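PDB 4CP6: choline binding protein PCPA from Streptococcus pneumoniae, which probably serves as a surface-exposed choline-binding protein of the pneumococcus, displaying a leucine-rich repeat domain studied as a vaccine antigen. Local coordinates for residues F355-S358 / G359-S363; F383-P386 / E387-F391. All coordinates share one frame; numbering follows the deposited sequence.

How the interactions relate
Interaction 1 comes first along the chain, interaction 2 a little later, and their centres lie about 9 Å apart in the C-terminal part of the leucine-rich repeat solenoid. Each is a local contact within one continuous stretch of the same BspA-type repeat region. Residues 355-363 include strand 357-358 and the loop toward strand 366-369, while residues 383-391 lead into strand 390-393, the neighbour of 366-369 in a parallel sheet. The two meet directly: L357 O and A384 N, 3.0 Å apart, probably share a hydrogen bond, and I385 CG2 packs against L361 CD1 at 3.7 Å. The packing joins the apolar interiors of neighbouring coils, as in stacked-repeat solenoids.

Interaction 1: residues F355-S358 / G359-S363; sequences FFLS and GVLDS
G359 bends the chain just after strand 357-358 and so brings L361 back against L357, at the start of the loop that leads to strand 366-369 within a coil of the leucine-rich repeat solenoid. Its phi of 81° lies in a region that residues with a side chain seldom adopt. The hydroxyl of S358 sits 3.4 Å from G359 N (OG to N), but the angle is too poor for a bond; S358 OG is hydrogen-bonded instead to N335 ND2 on the preceding coil. S358 also exchanges backbone hydrogen bonds with M334 and G336, which hold the strand in its parallel sheet. V360 carries the loop onward with its side chain turned outward, and its N lies 4.1 Å from S358 O, a separation too long for a hydrogen bond. L361 then turns back, its CB directed at the strand. With CG anti to the carbonyl carbon (chi1 -65°) and the chain extended to CD1 (chi2 165°), the isobutyl end reaches inward and meets L357. L361 CD1 lies against the branch point CG of L357 at 3.9 Å, and L361 CD2 meets L357 CD1 at 4.0 Å, the two chains crossing at a slant. L361 CD1 also rests beside S358 O, at 3.8 Å. Beyond, S363 OG is hydrogen-bonded to P338 O, tying the far end of the loop to the coil before it. Between strand and loop, therefore, the grip is van der Waals contact of two buried leucines, with strand 342-345 adding L343 against L357; the polar groups of S358 look to the neighbouring coil for their partners, so the bend is held by apolar packing within and by hydrogen bonds to the preceding coil.

Interaction 2: residues F383-P386 / E387-F391; sequences FAIP and ETVKF
F391 turns the edge of its ring onto one face of F383 in a T-shaped pair, the planes at 77° and the centroids 5.2 Å apart. F391 CZ stands over the centre of the F383 ring, 4.0 Å above its plane, while F383 CZ lies in the plane of the F391 ring, at its edge. I385 CD1 comes obliquely to the same F391 ring, 3.7 Å from CZ. This aromatic and aliphatic cluster fills the inside of a coil of the leucine-rich repeat solenoid, where strand 390-393 begins; I367 of strand 366-369 and L402 of helix 396-405 close on the two phenylalanines from outside the contact. I385 reaches the rings because its CG1 occupies the position between backbone N and carbonyl carbon (chi1 64°), from which the extended CD1 also meets V389 CB at 3.9 Å.

The chain turns back through a type I beta turn from P386 to V389. At its outer corner E387 OE2 accepts a hydrogen bond from S409 N, and the P386 pyrrolidine ring packs by CD against V389 CG2, 3.8 Å away. The turn is closed by V389 N bonding to P386 O at 3.2 Å; the N-H...O angle is nearly straight (165°), yet the donor stands well above the carbonyl plane of P386.

Interaction 1: residues F355-S358 / G359-S363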
loop_
_atom_site.group_PDB
_atom_site.type_symbol
_atom_site.label_atom_id
_atom_site.label_comp_id
_atom_site.label_asym_id
_atom_site.label_seq_id
_atom_site.Cartn_x
_atom_site.Cartn_y
_atom_site.Cartn_z
ATOM N N PHE A 355 -0.896 -24.882 -3.952
ATOM C CA PHE A 355 -0.286 -23.870 -3.072
ATOM C C PHE A 355 -1.206 -23.407 -1.941
ATOM O O PHE A 355 -1.087 -22.278 -1.447
ATOM C CB PHE A 355 0.208 -22.659 -3.899
ATOM C CG PHE A 355 1.125 -23.052 -5.041
ATOM C CD1 PHE A 355 2.307 -23.732 -4.798
ATOM C CD2 PHE A 355 0.773 -22.782 -6.354
ATOM C CE1 PHE A 355 3.155 -24.092 -5.849
ATOM C CE2 PHE A 355 1.614 -23.157 -7.411
ATOM C CZ PHE A 355 2.797 -23.801 -7.145
ATOM N N PHE A 356 -2.082 -24.283 -1.488
ATOM C CA PHE A 356 -3.052 -23.995 -0.441
ATOM C C PHE A 356 -2.422 -23.754 0.927
ATOM O O PHE A 356 -2.740 -22.756 1.603
ATOM C CB PHE A 356 -4.022 -25.161 -0.401
ATOM C CG PHE A 356 -5.180 -25.068 0.551
ATOM C CD1 PHE A 356 -6.213 -24.159 0.330
ATOM C CD2 PHE A 356 -5.308 -25.975 1.603
ATOM C CE1 PHE A 356 -7.337 -24.128 1.175
ATOM C CE2 PHE A 356 -6.428 -25.945 2.441
ATOM C CZ PHE A 356 -7.433 -25.027 2.206
ATOM N N LEU A 357 -1.484 -24.645 1.337
ATOM C CA LEU A 357 -0.897 -24.555 2.668
ATOM C C LEU A 357 0.571 -24.906 2.575
ATOM O O LEU A 357 0.922 -25.953 2.009
ATOM C CB LEU A 357 -1.681 -25.467 3.596
ATOM C CG LEU A 357 -1.198 -25.526 5.027
ATOM C CD1 LEU A 357 -1.301 -24.139 5.721
ATOM C CD2 LEU A 357 -1.959 -26.556 5.809
ATOM N N SER A 358 1.438 -24.011 3.054
ATOM C CA SER A 358 2.877 -24.182 2.885
ATOM C C SER A 358 3.618 -23.284 3.861
ATOM O O SER A 358 3.018 -22.532 4.645
ATOM C CB SER A 358 3.300 -23.833 1.446
ATOM O OG SER A 358 3.015 -22.469 1.157
ATOM N N GLY A 359 4.949 -23.343 3.792
ATOM C CA GLY A 359 5.810 -22.505 4.615
ATOM C C GLY A 359 6.016 -23.017 6.021
ATOM O O GLY A 359 5.803 -24.193 6.304
ATOM N N VAL A 360 6.459 -22.132 6.916
ATOM C CA VAL A 360 6.751 -22.544 8.292
ATOM C C VAL A 360 5.455 -22.915 9.000
ATOM O O VAL A 360 4.558 -22.076 9.143
ATOM C CB VAL A 360 7.583 -21.474 9.053
ATOM C CG1 VAL A 360 7.736 -21.853 10.522
ATOM C CG2 VAL A 360 8.961 -21.305 8.409
ATOM N N LEU A 361 5.364 -24.163 9.461
ATOM C CA LEU A 361 4.181 -24.702 10.118
ATOM C C LEU A 361 4.622 -25.597 11.284
ATOM O O LEU A 361 4.090 -26.687 11.478
ATOM C CB LEU A 361 3.325 -25.509 9.089
ATOM C CG LEU A 361 2.715 -24.684 7.952
ATOM C CD1 LEU A 361 2.238 -25.576 6.834
ATOM C CD2 LEU A 361 1.577 -23.775 8.471
ATOM N N ASP A 362 5.531 -25.066 12.100
ATOM C CA ASP A 362 6.152 -25.811 13.198
ATOM C C ASP A 362 5.218 -26.411 14.222
ATOM O O ASP A 362 5.536 -27.455 14.812
ATOM C CB ASP A 362 7.166 -24.921 13.921
ATOM C CG ASP A 362 8.422 -24.613 13.127
ATOM O OD1 ASP A 362 8.644 -25.262 12.083
ATOM O OD2 ASP A 362 9.190 -23.730 13.557
ATOM N N SER A 363 4.079 -25.767 14.469
ATOM C CA SER A 363 3.152 -26.201 15.508
ATOM C C SER A 363 1.961 -26.989 14.978
ATOM O O SER A 363 1.099 -27.404 15.755
ATOM C CB SER A 363 2.652 -24.992 16.296
ATOM O OG SER A 363 3.699 -24.187 16.806
#

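Interaction 2: residues F383-P386 / E387-F391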
loop_
_atom_site.group_PDB
_atom_site.type_symbol
_atom_site.label_atom_id
_atom_site.label_comp_id
_atom_site.label_asym_id
_atom_site.label_seq_id
_atom_site.Cartn_x
_atom_site.Cartn_y
_atom_site.Cartn_z
ATOM N N PHE A 383 -0.548 -29.224 -0.656
ATOM C CA PHE A 383 0.119 -29.185 0.640
ATOM C C PHE A 383 1.616 -29.314 0.508
ATOM O O PHE A 383 2.116 -30.168 -0.247
ATOM C CB PHE A 383 -0.380 -30.374 1.496
ATOM C CG PHE A 383 -1.839 -30.279 1.856
ATOM C CD1 PHE A 383 -2.279 -29.375 2.815
ATOM C CD2 PHE A 383 -2.779 -31.123 1.264
ATOM C CE1 PHE A 383 -3.636 -29.276 3.135
ATOM C CE2 PHE A 383 -4.128 -31.063 1.630
ATOM C CZ PHE A 383 -4.545 -30.140 2.563
ATOM N N ALA A 384 2.344 -28.519 1.277
ATOM C CA ALA A 384 3.776 -28.656 1.464
ATOM C C ALA A 384 3.936 -28.471 2.960
ATOM O O ALA A 384 4.132 -27.350 3.472
ATOM C CB ALA A 384 4.556 -27.608 0.682
ATOM N N ILE A 385 3.705 -29.573 3.686
ATOM C CA ILE A 385 3.602 -29.534 5.137
ATOM C C ILE A 385 4.473 -30.591 5.816
ATOM O O ILE A 385 4.872 -31.574 5.173
ATOM C CB ILE A 385 2.112 -29.741 5.544
ATOM C CG1 ILE A 385 1.570 -31.140 5.133
ATOM C CG2 ILE A 385 1.219 -28.615 4.977
ATOM C CD1 ILE A 385 0.172 -31.469 5.706
ATOM N N PRO A 386 4.721 -30.458 7.137
ATOM C CA PRO A 386 5.492 -31.498 7.837
ATOM C C PRO A 386 4.765 -32.846 7.799
ATOM O O PRO A 386 3.519 -32.924 7.864
ATOM C CB PRO A 386 5.597 -30.949 9.260
ATOM C CG PRO A 386 5.464 -29.437 9.090
ATOM C CD PRO A 386 4.386 -29.336 8.043
ATOM N N GLU A 387 5.545 -33.944 7.709
ATOM C CA GLU A 387 4.963 -35.281 7.689
ATOM C C GLU A 387 4.247 -35.626 8.997
ATOM O O GLU A 387 3.423 -36.544 9.029
ATOM C CB GLU A 387 6.035 -36.315 7.346
ATOM C CG GLU A 387 5.474 -37.701 7.101
ATOM C CD GLU A 387 6.511 -38.609 6.484
ATOM O OE1 GLU A 387 7.297 -39.203 7.256
ATOM O OE2 GLU A 387 6.615 -38.633 5.237
ATOM N N THR A 388 4.569 -34.887 10.083
ATOM C CA THR A 388 3.948 -35.144 11.392
ATOM C C THR A 388 2.507 -34.642 11.500
ATOM O O THR A 388 1.804 -34.992 12.451
ATOM C CB THR A 388 4.786 -34.514 12.476
ATOM O OG1 THR A 388 5.039 -33.158 12.113
ATOM C CG2 THR A 388 6.089 -35.266 12.693
ATOM N N VAL A 389 2.057 -33.803 10.559
ATOM C CA VAL A 389 0.686 -33.313 10.628
ATOM C C VAL A 389 -0.263 -34.498 10.430
ATOM O O VAL A 389 -0.058 -35.309 9.525
ATOM C CB VAL A 389 0.425 -32.225 9.550
ATOM C CG1 VAL A 389 -1.033 -31.747 9.598
ATOM C CG2 VAL A 389 1.368 -31.032 9.725
ATOM N N LYS A 390 -1.310 -34.577 11.257
ATOM C CA LYS A 390 -2.313 -35.617 11.158
ATOM C C LYS A 390 -3.519 -35.109 10.402
ATOM O O LYS A 390 -3.964 -33.970 10.650
ATOM C CB LYS A 390 -2.794 -36.054 12.546
ATOM C CG LYS A 390 -1.739 -36.180 13.603
ATOM C CD LYS A 390 -2.389 -36.210 14.953
ATOM C CE LYS A 390 -1.454 -35.606 15.941
ATOM N NZ LYS A 390 -0.449 -36.570 16.456
ATOM N N PHE A 391 -4.081 -35.940 9.534
ATOM C CA PHE A 391 -5.326 -35.590 8.865
ATOM C C PHE A 391 -6.471 -36.364 9.447
ATOM O O PHE A 391 -6.330 -37.573 9.724
ATOM C CB PHE A 391 -5.270 -35.892 7.373
ATOM C CG PHE A 391 -4.480 -34.909 6.539
ATOM C CD1 PHE A 391 -3.113 -35.077 6.346
ATOM C CD2 PHE A 391 -5.116 -33.852 5.897
ATOM C CE1 PHE A 391 -2.391 -34.189 5.543
ATOM C CE2 PHE A 391 -4.391 -32.957 5.099
ATOM C CZ PHE A 391 -3.033 -33.127 4.931
#